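Long-range contacts in papain inhibitor (Streptomyces mobaraensis, PDB 5NTB), which is a heat-stress protein that inhibits papain, bromelain and bovine trypsin and serves as a glutamine and lysine donor substrate for transglutaminase: residues Thr9-Tyr15 with Thr81-Gln87; Asp33-Ala39 with Val69-Cys75; Val56-Tyr62 with Ile104-Arg110. All blocks are in the same frame, centred on the assembly; numbering follows the deposited sequence.

Contact 1: residues Thr9-Tyr15 with Thr81-Gln87; sequences TGKMTYY and THIDLSQ. With SO4 (sulfate ion), chain D.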
loop_
_atom_site.group_PDB
_atom_site.type_symbol
_atom_site.label_atom_id
_atom_site.label_comp_id
_atom_site.label_asym_id
_atom_site.label_seq_id
_atom_site.Cartn_x
_atom_site.Cartn_y
_atom_site.Cartn_z
ATOM N N THR A 9 5.005 -10.318 6.901
ATOM C CA THR A 9 6.310 -9.698 6.828
ATOM C C THR A 9 6.629 -9.406 5.375
ATOM O O THR A 9 6.394 -10.235 4.494
ATOM C CB THR A 9 7.385 -10.598 7.433
ATOM O OG1 THR A 9 7.060 -10.859 8.806
ATOM C CG2 THR A 9 8.736 -9.901 7.363
ATOM N N GLY A 10 7.148 -8.217 5.126
ATOM C CA GLY A 10 7.550 -7.937 3.773
ATOM C C GLY A 10 8.419 -6.713 3.690
ATOM O O GLY A 10 9.199 -6.413 4.600
ATOM N N LYS A 11 8.307 -6.013 2.581
ATOM C CA LYS A 11 9.146 -4.863 2.330
ATOM C C LYS A 11 8.272 -3.735 1.828
ATOM O O LYS A 11 7.144 -3.945 1.360
ATOM C CB LYS A 11 10.249 -5.175 1.318
ATOM C CG LYS A 11 9.740 -5.349 -0.091
ATOM C CD LYS A 11 10.880 -5.517 -1.095
ATOM C CE LYS A 11 11.288 -6.972 -1.217
ATOM N NZ LYS A 11 12.108 -7.217 -2.437
ATOM N N MET A 12 8.800 -2.531 1.945
ATOM C CA MET A 12 8.097 -1.369 1.440
ATOM C C MET A 12 9.035 -0.516 0.605
ATOM O O MET A 12 10.214 -0.334 0.931
ATOM C CB MET A 12 7.487 -0.539 2.569
ATOM C CG MET A 12 8.479 0.068 3.532
ATOM S SD MET A 12 7.619 1.021 4.800
ATOM C CE MET A 12 9.021 1.720 5.673
ATOM N N THR A 13 8.498 -0.032 -0.495
ATOM C CA THR A 13 9.094 1.024 -1.290
ATOM C C THR A 13 8.095 2.164 -1.339
ATOM O O THR A 13 7.038 2.119 -0.705
ATOM C CB THR A 13 9.434 0.517 -2.689
ATOM O OG1 THR A 13 8.270 -0.079 -3.264
ATOM C CG2 THR A 13 10.526 -0.536 -2.619
ATOM N N TYR A 14 8.415 3.202 -2.091
ATOM C CA TYR A 14 7.450 4.280 -2.223
ATOM C C TYR A 14 7.409 4.784 -3.656
ATOM O O TYR A 14 8.329 4.566 -4.448
ATOM C CB TYR A 14 7.736 5.441 -1.262
ATOM C CG TYR A 14 9.019 6.173 -1.558
ATOM C CD1 TYR A 14 9.051 7.186 -2.507
ATOM C CD2 TYR A 14 10.196 5.844 -0.898
ATOM C CE1 TYR A 14 10.213 7.848 -2.796
ATOM C CE2 TYR A 14 11.369 6.514 -1.182
ATOM C CZ TYR A 14 11.359 7.511 -2.132
ATOM O OH TYR A 14 12.512 8.204 -2.425
ATOM N N TYR A 15 6.320 5.478 -3.975
ATOM C CA TYR A 15 6.138 6.028 -5.308
ATOM C C TYR A 15 5.495 7.399 -5.218
ATOM O O TYR A 15 5.032 7.818 -4.161
ATOM C CB TYR A 15 5.332 5.076 -6.204
ATOM C CG TYR A 15 3.828 4.962 -5.988
ATOM C CD1 TYR A 15 3.295 4.435 -4.811
ATOM C CD2 TYR A 15 2.946 5.307 -7.008
ATOM C CE1 TYR A 15 1.925 4.282 -4.653
ATOM C CE2 TYR A 15 1.586 5.148 -6.862
ATOM C CZ TYR A 15 1.078 4.645 -5.677
ATOM O OH TYR A 15 -0.291 4.492 -5.535
ATOM N N THR A 81 4.270 -9.751 -0.724
ATOM C CA THR A 81 4.287 -9.002 0.529
ATOM C C THR A 81 5.033 -7.683 0.410
ATOM O O THR A 81 5.327 -7.050 1.432
ATOM C CB THR A 81 4.879 -9.830 1.666
ATOM O OG1 THR A 81 6.225 -10.169 1.338
ATOM C CG2 THR A 81 4.043 -11.111 1.905
ATOM N N HIS A 82 5.317 -7.245 -0.809
ATOM C CA HIS A 82 5.970 -5.964 -1.059
ATOM C C HIS A 82 4.908 -4.904 -1.329
ATOM O O HIS A 82 4.216 -4.964 -2.346
ATOM C CB HIS A 82 6.932 -6.124 -2.235
ATOM C CG HIS A 82 7.473 -4.843 -2.788
ATOM N ND1 HIS A 82 8.200 -4.804 -3.958
ATOM C CD2 HIS A 82 7.406 -3.566 -2.345
ATOM C CE1 HIS A 82 8.544 -3.557 -4.221
ATOM N NE2 HIS A 82 8.076 -2.784 -3.256
ATOM N N ILE A 83 4.780 -3.923 -0.421
ATOM C CA ILE A 83 3.833 -2.830 -0.624
ATOM C C ILE A 83 4.576 -1.605 -1.120
ATOM O O ILE A 83 5.725 -1.349 -0.749
ATOM C CB ILE A 83 3.028 -2.516 0.652
ATOM C CG1 ILE A 83 3.944 -2.099 1.808
ATOM C CG2 ILE A 83 2.175 -3.704 1.026
ATOM C CD1 ILE A 83 3.174 -1.678 3.071
ATOM N N ASP A 84 3.893 -0.823 -1.941
ATOM C CA ASP A 84 4.428 0.417 -2.497
ATOM C C ASP A 84 3.614 1.543 -1.864
ATOM O O ASP A 84 2.493 1.840 -2.293
ATOM C CB ASP A 84 4.321 0.400 -4.022
ATOM C CG ASP A 84 5.381 1.249 -4.722
ATOM O OD1 ASP A 84 6.308 1.756 -4.072
ATOM O OD2 ASP A 84 5.279 1.389 -5.957
ATOM N N LEU A 85 4.157 2.141 -0.814
ATOM C CA LEU A 85 3.478 3.232 -0.140
ATOM C C LEU A 85 3.611 4.507 -0.946
ATOM O O LEU A 85 4.559 4.686 -1.707
ATOM C CB LEU A 85 4.072 3.457 1.252
ATOM C CG LEU A 85 3.714 2.432 2.314
ATOM C CD1 LEU A 85 4.573 2.710 3.539
ATOM C CD2 LEU A 85 2.253 2.523 2.692
ATOM N N SER A 86 2.667 5.416 -0.760
ATOM C CA SER A 86 2.938 6.764 -1.229
ATOM C C SER A 86 4.206 7.298 -0.567
ATOM O O SER A 86 4.560 6.919 0.553
ATOM C CB SER A 86 1.742 7.667 -0.948
ATOM O OG SER A 86 1.543 7.837 0.445
ATOM N N GLN A 87 4.906 8.170 -1.289
ATOM C CA GLN A 87 6.040 8.884 -0.717
ATOM C C GLN A 87 5.665 9.528 0.611
ATOM O O GLN A 87 6.421 9.453 1.593
ATOM C CB GLN A 87 6.515 9.941 -1.715
ATOM C CG GLN A 87 7.781 10.654 -1.307
ATOM C CD GLN A 87 8.105 11.796 -2.244
ATOM O OE1 GLN A 87 9.193 11.842 -2.797
ATOM N NE2 GLN A 87 7.159 12.698 -2.448
HETATM S S SO4 D . 9.993 -7.571 -5.395
HETATM O O1 SO4 D . 10.429 -8.159 -4.129
HETATM O O2 SO4 D . 10.860 -6.450 -5.754
HETATM O O3 SO4 D . 8.604 -7.113 -5.262
HETATM O O4 SO4 D . 10.045 -8.598 -6.437
HETATM O O HOH W 1 8.145 2.598 -6.266
HETATM O O HOH W 2 11.774 10.799 -3.971
#
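Thr9-Tyr15 and Thr81-Gln87 pair as parallel strands in a curled sheet of the kind expected of a double-psi beta-barrel, the family to which this inhibitor belongs. The backbones bond from Ile83 N to Lys11 O, then Thr13 N to Ile83 O, and so on to Gln87 N with Tyr15 O. Lys11, Thr13, His82 and Asp84 share one face, where polar side chains are joined in a row. The His82 ring uses both nitrogens as donors: NE2 reaches Thr13 OG1 at 2.7 Å, almost exactly in the ring plane, and ND1 gives a nearly straight bond of 2.7 Å to O3 of a sulfate that probably came from the crystallisation liquor. Over one face of the ring lies the Lys11 chain, its CD 4.0 Å from the centroid in a CH-pi contact. A bend at CG-CD (chi3 87°) then carries NZ to sulfate O1, 2.6 Å away, while Asp79 N binds the same anion. Threonine suits position 13 because its hydroxyl can receive and donate at once: OG1 donates a hydrogen bond to Asp84 OD1, 2.8 Å away, which it meets from above the carboxylate plane. On the other face Met12 and Leu85 are apolar and buried, SD touching CD1 at 3.7 Å. Gly10 fits where Thr81 O comes within 3.3 Å of its CA, since any CB would collide with that oxygen. At the far end the Tyr14 and Gln87 side chains run alongside each other, and a water bridges Tyr14 OH and Gln87 OE1.

Contact 2: residues Asp33-Ala39 with Val69-Cys75; sequences DLVAIPA and VPVRDKC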
loop_
_atom_site.group_PDB
_atom_site.type_symbol
_atom_site.label_atom_id
_atom_site.label_comp_id
_atom_site.label_asym_id
_atom_site.label_seq_id
_atom_site.Cartn_x
_atom_site.Cartn_y
_atom_site.Cartn_z
ATOM N N ASP A 33 -1.448 10.096 2.076
ATOM C CA ASP A 33 -1.183 8.764 2.615
ATOM C C ASP A 33 -2.016 7.733 1.860
ATOM O O ASP A 33 -3.251 7.812 1.850
ATOM C CB ASP A 33 -1.526 8.687 4.103
ATOM C CG ASP A 33 -0.527 9.385 4.984
ATOM O OD1 ASP A 33 0.574 9.724 4.509
ATOM O OD2 ASP A 33 -0.846 9.572 6.184
ATOM N N LEU A 34 -1.353 6.747 1.260
ATOM C CA LEU A 34 -2.065 5.666 0.592
ATOM C C LEU A 34 -1.074 4.545 0.326
ATOM O O LEU A 34 0.132 4.700 0.523
ATOM C CB LEU A 34 -2.721 6.136 -0.712
ATOM C CG LEU A 34 -1.825 6.849 -1.729
ATOM C CD1 LEU A 34 -1.068 5.892 -2.638
ATOM C CD2 LEU A 34 -2.684 7.793 -2.558
ATOM N N VAL A 35 -1.593 3.416 -0.144
ATOM C CA VAL A 35 -0.738 2.295 -0.505
ATOM C C VAL A 35 -1.197 1.709 -1.832
ATOM O O VAL A 35 -2.393 1.692 -2.155
ATOM C CB VAL A 35 -0.718 1.215 0.596
ATOM C CG1 VAL A 35 -2.065 0.577 0.749
ATOM C CG2 VAL A 35 0.346 0.145 0.298
ATOM N N ALA A 36 -0.218 1.240 -2.606
ATOM C CA ALA A 36 -0.435 0.399 -3.779
ATOM C C ALA A 36 -0.154 -1.044 -3.389
ATOM O O ALA A 36 0.933 -1.357 -2.882
ATOM C CB ALA A 36 0.462 0.837 -4.937
ATOM N N ILE A 37 -1.148 -1.904 -3.587
ATOM C CA ILE A 37 -1.133 -3.296 -3.141
ATOM C C ILE A 37 -0.670 -4.207 -4.276
ATOM O O ILE A 37 -1.093 -4.033 -5.428
ATOM C CB ILE A 37 -2.524 -3.696 -2.625
ATOM C CG1 ILE A 37 -2.842 -2.947 -1.331
ATOM C CG2 ILE A 37 -2.674 -5.226 -2.463
ATOM C CD1 ILE A 37 -1.903 -3.253 -0.178
ATOM N N PRO A 38 0.193 -5.187 -3.995
ATOM C CA PRO A 38 0.678 -6.091 -5.052
ATOM C C PRO A 38 -0.443 -6.762 -5.829
ATOM O O PRO A 38 -1.490 -7.120 -5.277
ATOM C CB PRO A 38 1.496 -7.137 -4.285
ATOM C CG PRO A 38 1.782 -6.552 -2.982
ATOM C CD PRO A 38 0.848 -5.418 -2.700
ATOM N N ALA A 39 -0.164 -6.999 -7.119
ATOM C CA ALA A 39 -1.183 -7.487 -8.039
ATOM C C ALA A 39 -1.765 -8.826 -7.605
ATOM O O ALA A 39 -2.922 -9.115 -7.913
ATOM C CB ALA A 39 -0.605 -7.603 -9.450
ATOM N N VAL A 69 -3.129 3.481 6.342
ATOM C CA VAL A 69 -3.352 4.224 5.100
ATOM C C VAL A 69 -4.311 3.452 4.203
ATOM O O VAL A 69 -4.347 2.216 4.215
ATOM C CB VAL A 69 -2.024 4.505 4.338
ATOM C CG1 VAL A 69 -0.993 5.203 5.249
ATOM C CG2 VAL A 69 -1.428 3.229 3.757
ATOM N N PRO A 70 -5.094 4.163 3.397
ATOM C CA PRO A 70 -6.047 3.493 2.509
ATOM C C PRO A 70 -5.385 2.837 1.306
ATOM O O PRO A 70 -4.427 3.351 0.732
ATOM C CB PRO A 70 -6.963 4.638 2.059
ATOM C CG PRO A 70 -6.082 5.847 2.136
ATOM C CD PRO A 70 -5.228 5.626 3.355
ATOM N N VAL A 71 -5.956 1.704 0.899
ATOM C CA VAL A 71 -5.613 1.098 -0.386
ATOM C C VAL A 71 -6.240 1.933 -1.491
ATOM O O VAL A 71 -7.465 2.088 -1.549
ATOM C CB VAL A 71 -6.105 -0.351 -0.466
ATOM C CG1 VAL A 71 -5.849 -0.914 -1.858
ATOM C CG2 VAL A 71 -5.466 -1.207 0.629
ATOM N N ARG A 72 -5.414 2.447 -2.394
ATOM C CA ARG A 72 -5.906 3.266 -3.494
ATOM C C ARG A 72 -5.351 2.854 -4.846
ATOM O O ARG A 72 -5.742 3.436 -5.861
ATOM C CB ARG A 72 -5.569 4.743 -3.260
ATOM C CG ARG A 72 -6.143 5.290 -1.978
ATOM C CD ARG A 72 -7.099 6.413 -2.257
ATOM N NE ARG A 72 -7.624 7.046 -1.048
ATOM C CZ ARG A 72 -8.790 6.753 -0.488
ATOM N NH1 ARG A 72 -9.572 5.818 -1.011
ATOM N NH2 ARG A 72 -9.183 7.409 0.596
ATOM N N ASP A 73 -4.454 1.878 -4.900
ATOM C CA ASP A 73 -3.749 1.633 -6.148
ATOM C C ASP A 73 -3.226 0.207 -6.137
ATOM O O ASP A 73 -3.240 -0.479 -5.111
ATOM C CB ASP A 73 -2.616 2.648 -6.314
ATOM C CG ASP A 73 -2.240 2.930 -7.769
ATOM O OD1 ASP A 73 -2.743 2.276 -8.700
ATOM O OD2 ASP A 73 -1.374 3.817 -7.957
ATOM N N LYS A 74 -2.767 -0.221 -7.308
ATOM C CA LYS A 74 -2.221 -1.546 -7.552
ATOM C C LYS A 74 -0.755 -1.401 -7.922
ATOM O O LYS A 74 -0.388 -0.486 -8.658
ATOM C CB LYS A 74 -2.985 -2.225 -8.689
ATOM C CG LYS A 74 -2.508 -3.614 -9.110
ATOM C CD LYS A 74 -3.564 -4.194 -10.040
ATOM C CE LYS A 74 -3.085 -5.353 -10.867
ATOM N NZ LYS A 74 -4.171 -5.671 -11.840
ATOM N N CYS A 75 0.083 -2.307 -7.414
ATOM C CA CYS A 75 1.499 -2.360 -7.767
ATOM C C CYS A 75 1.722 -3.598 -8.622
ATOM O O CYS A 75 1.836 -4.713 -8.082
ATOM C CB CYS A 75 2.358 -2.407 -6.501
ATOM S SG CYS A 75 4.123 -2.496 -6.835
#
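Val35-Pro38 runs parallel to Val69-Cys75, the segment axes 40° apart, and the register slips by one residue between the Val35-Val71 and Ala36-Asp73 pairs. That slip is a beta bulge: Val35 O accepts an almost straight bond from Arg72 N at 3.1 Å and a weak, bent one from Asp73 N, so two successive amides turn to one oxygen. Beyond it regular pairing resumes, with Ile37 N bonded to Asp73 O and Cys75 N to Ile37 O, each donor lying above the plane of the carbonyl it meets. Val35, Ile37 and Val71 point to the same face. Ile37 CG1 sits 3.7 Å from Val71 CG1, the two side chains crossing at about a right angle, and Val71 CG2 also reaches Val35 CG1 at 3.8 Å. Branched apolar residues suit this face, which belongs to the core of the double-psi beta-barrel; Val58 from strand 57-62 packs against it too. The opposite face carries small or polar groups. Ala36 CB lies 3.8 Å from Asp73 CB, a contact that a methyl group fills. Asp73, its CG trans to the backbone N (chi1 -153°), holds its carboxylate by several bonds: OD1 accepts Lys74 N and Ala22 N, while OD2 takes the Tyr15 hydroxyl. Cys75 beside it is tied to Cys78 by a disulfide. At the two ends, Leu34 CB rests on Arg72 CG at 3.7 Å, and the aliphatic Lys74 chain brings CE to 3.6 Å from Ala39 CB.

Contact 3: residues Val56-Tyr62 with Ile104-Arg110; sequences VSVEVSY and ITWKFVR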
loop_
_atom_site.group_PDB
_atom_site.type_symbol
_atom_site.label_atom_id
_atom_site.label_comp_id
_atom_site.label_asym_id
_atom_site.label_seq_id
_atom_site.Cartn_x
_atom_site.Cartn_y
_atom_site.Cartn_z
ATOM N N VAL A 56 -10.943 -0.715 2.469
ATOM C CA VAL A 56 -9.789 -1.479 2.923
ATOM C C VAL A 56 -8.605 -0.538 3.083
ATOM O O VAL A 56 -8.332 0.298 2.211
ATOM C CB VAL A 56 -9.454 -2.625 1.953
ATOM C CG1 VAL A 56 -8.192 -3.358 2.416
ATOM C CG2 VAL A 56 -10.642 -3.586 1.840
ATOM N N SER A 57 -7.930 -0.648 4.213
ATOM C CA SER A 57 -6.687 0.051 4.497
ATOM C C SER A 57 -5.622 -0.976 4.840
ATOM O O SER A 57 -5.881 -2.178 4.909
ATOM C CB SER A 57 -6.853 1.043 5.650
ATOM O OG SER A 57 -7.751 2.082 5.311
ATOM N N VAL A 58 -4.408 -0.493 5.023
ATOM C CA VAL A 58 -3.383 -1.317 5.635
ATOM C C VAL A 58 -2.877 -0.604 6.871
ATOM O O VAL A 58 -2.897 0.625 6.975
ATOM C CB VAL A 58 -2.214 -1.638 4.688
ATOM C CG1 VAL A 58 -2.697 -2.517 3.540
ATOM C CG2 VAL A 58 -1.581 -0.364 4.186
ATOM N N GLU A 59 -2.423 -1.403 7.816
ATOM C CA GLU A 59 -1.638 -0.928 8.945
ATOM C C GLU A 59 -0.224 -1.428 8.717
ATOM O O GLU A 59 -0.018 -2.633 8.517
ATOM C CB GLU A 59 -2.206 -1.431 10.273
ATOM C CG GLU A 59 -3.420 -0.629 10.699
ATOM C CD GLU A 59 -3.964 -1.031 12.056
ATOM O OE1 GLU A 59 -5.093 -0.609 12.389
ATOM O OE2 GLU A 59 -3.263 -1.760 12.787
ATOM N N VAL A 60 0.727 -0.500 8.680
ATOM C CA VAL A 60 2.121 -0.783 8.360
ATOM C C VAL A 60 2.962 -0.429 9.569
ATOM O O VAL A 60 2.867 0.689 10.089
ATOM C CB VAL A 60 2.611 0.014 7.140
ATOM C CG1 VAL A 60 4.028 -0.440 6.765
ATOM C CG2 VAL A 60 1.653 -0.150 5.974
ATOM N N SER A 61 3.795 -1.367 9.998
ATOM C CA SER A 61 4.631 -1.186 11.174
ATOM C C SER A 61 6.089 -1.319 10.782
ATOM O O SER A 61 6.470 -2.261 10.075
ATOM C CB SER A 61 4.287 -2.203 12.259
ATOM O OG SER A 61 2.914 -2.131 12.587
ATOM N N TYR A 62 6.894 -0.372 11.232
ATOM C CA TYR A 62 8.332 -0.466 11.067
ATOM C C TYR A 62 8.975 0.272 12.222
ATOM O O TYR A 62 8.552 1.381 12.557
ATOM C CB TYR A 62 8.774 0.136 9.730
ATOM C CG TYR A 62 10.269 0.194 9.569
ATOM C CD1 TYR A 62 11.017 -0.969 9.564
ATOM C CD2 TYR A 62 10.930 1.405 9.433
ATOM C CE1 TYR A 62 12.387 -0.928 9.438
ATOM C CE2 TYR A 62 12.285 1.455 9.292
ATOM C CZ TYR A 62 13.011 0.291 9.298
ATOM O OH TYR A 62 14.377 0.352 9.156
ATOM N N ILE A 104 9.472 -4.949 7.188
ATOM C CA ILE A 104 8.306 -4.298 7.762
ATOM C C ILE A 104 7.254 -5.366 8.009
ATOM O O ILE A 104 7.356 -6.500 7.526
ATOM C CB ILE A 104 7.736 -3.198 6.849
ATOM C CG1 ILE A 104 7.235 -3.818 5.536
ATOM C CG2 ILE A 104 8.787 -2.142 6.596
ATOM C CD1 ILE A 104 5.995 -3.169 4.976
ATOM N N THR A 105 6.240 -5.005 8.768
ATOM C CA THR A 105 5.070 -5.844 8.906
ATOM C C THR A 105 3.866 -5.035 8.461
ATOM O O THR A 105 3.817 -3.815 8.648
ATOM C CB THR A 105 4.891 -6.326 10.342
ATOM O OG1 THR A 105 4.464 -5.229 11.151
ATOM C CG2 THR A 105 6.222 -6.900 10.906
ATOM N N TRP A 106 2.905 -5.711 7.845
ATOM C CA TRP A 106 1.699 -5.023 7.418
ATOM C C TRP A 106 0.530 -5.984 7.413
ATOM O O TRP A 106 0.697 -7.202 7.355
ATOM C CB TRP A 106 1.881 -4.344 6.043
ATOM C CG TRP A 106 2.090 -5.238 4.858
ATOM C CD1 TRP A 106 3.279 -5.736 4.400
ATOM C CD2 TRP A 106 1.085 -5.696 3.953
ATOM N NE1 TRP A 106 3.069 -6.481 3.255
ATOM C CE2 TRP A 106 1.731 -6.472 2.964
ATOM C CE3 TRP A 106 -0.298 -5.510 3.871
ATOM C CZ2 TRP A 106 1.040 -7.082 1.916
ATOM C CZ3 TRP A 106 -0.991 -6.110 2.826
ATOM C CH2 TRP A 106 -0.313 -6.880 1.850
ATOM N N LYS A 107 -0.670 -5.413 7.479
ATOM C CA LYS A 107 -1.877 -6.217 7.421
ATOM C C LYS A 107 -2.966 -5.375 6.792
ATOM O O LYS A 107 -2.980 -4.146 6.932
ATOM C CB LYS A 107 -2.321 -6.710 8.807
ATOM C CG LYS A 107 -2.678 -5.590 9.770
ATOM C CD LYS A 107 -3.208 -6.171 11.074
ATOM C CE LYS A 107 -3.578 -5.080 12.042
ATOM N NZ LYS A 107 -4.166 -5.657 13.301
ATOM N N PHE A 108 -3.853 -6.050 6.076
ATOM C CA PHE A 108 -5.106 -5.445 5.647
ATOM C C PHE A 108 -6.017 -5.226 6.844
ATOM O O PHE A 108 -6.147 -6.103 7.705
ATOM C CB PHE A 108 -5.825 -6.349 4.648
ATOM C CG PHE A 108 -5.098 -6.540 3.343
ATOM C CD1 PHE A 108 -5.047 -5.514 2.411
ATOM C CD2 PHE A 108 -4.519 -7.757 3.026
ATOM C CE1 PHE A 108 -4.404 -5.695 1.192
ATOM C CE2 PHE A 108 -3.884 -7.952 1.803
ATOM C CZ PHE A 108 -3.832 -6.912 0.884
ATOM N N VAL A 109 -6.687 -4.072 6.874
ATOM C CA VAL A 109 -7.680 -3.777 7.908
ATOM C C VAL A 109 -8.924 -3.154 7.291
ATOM O O VAL A 109 -8.917 -2.671 6.159
ATOM C CB VAL A 109 -7.143 -2.829 8.999
ATOM C CG1 VAL A 109 -5.994 -3.467 9.759
ATOM C CG2 VAL A 109 -6.720 -1.506 8.382
ATOM N N ARG A 110 -10.001 -3.143 8.076
ATOM C CA ARG A 110 -11.222 -2.443 7.692
ATOM C C ARG A 110 -11.617 -1.418 8.751
ATOM O O ARG A 110 -11.830 -0.244 8.442
ATOM C CB ARG A 110 -12.367 -3.432 7.464
ATOM C CG ARG A 110 -12.365 -4.021 6.069
ATOM C CD ARG A 110 -13.756 -4.435 5.620
ATOM N NE ARG A 110 -13.765 -4.752 4.194
ATOM C CZ ARG A 110 -13.566 -5.971 3.698
ATOM N NH1 ARG A 110 -13.585 -6.168 2.387
ATOM N NH2 ARG A 110 -13.351 -6.997 4.511
HETATM O O HOH W 3 -10.379 1.253 5.923
HETATM O O HOH W 4 7.354 -4.371 12.672
#
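Glu59 and Val109 lose more surface than any other residues where Val56-Tyr62 meets Ile104-Arg110, and they meet each other almost at right angles on the face they share with Ser57 and Lys107. Val109 CG1 touches Glu59 CD at 3.9 Å; with that methyl opposite the carbonyl carbon (chi1 -63°), its twin CG2 is turned onto Ser57 CB, 3.7 Å away. A long chain suits position 59: its CG and CD lie against the valine while its carboxylate stays among bases. OE1 forms a salt bridge with Arg68, and OE2 lies 4.0 Å from Lys107 NZ, too far for a true bridge, the two chains running side by side. Shortening Glu59 to an alanine would probably leave Arg68 without its mate and uncover Val109 CG1. Val56, next in buried area, lays CG1 against Phe108 CD1 at 3.8 Å on the inner side, and its CG2 lies near the Arg110 guanidinium. Six backbone bonds, two at each hydrogen-bonded pair, hold the strands together, among them Ser61 N to Thr105 O at 2.8 Å. Hydrogen-bonded pairs such as Glu59-Lys107 alternate with non-hydrogen-bonded ones such as Val60-Trp106, the regular pattern of antiparallel strands, here within the wall of a double-psi beta-barrel.

In the fold
All three contacts belong to one curled, mixed sheet. The centres of contacts 1 and 2 are about 9 Å apart, and that of contact 3 is about 11 Å from each. Along the chain the segments come in the order 9-15, 33-39, 56-62, 69-75, 81-87, 104-110: contact 2 falls wholly within the span of contact 1, whereas contact 3 crosses both. Strand 82-86 joins contact 1 to contact 2 by pairing antiparallel with 35-38, strand 65-75 binds 57-62, and 104-109 pairs with 8-18. Neighbouring strands are thus often distant in sequence, and the interlocking suits a compact, closed barrel, with Ile83 meeting both Val60 and Trp106 inside.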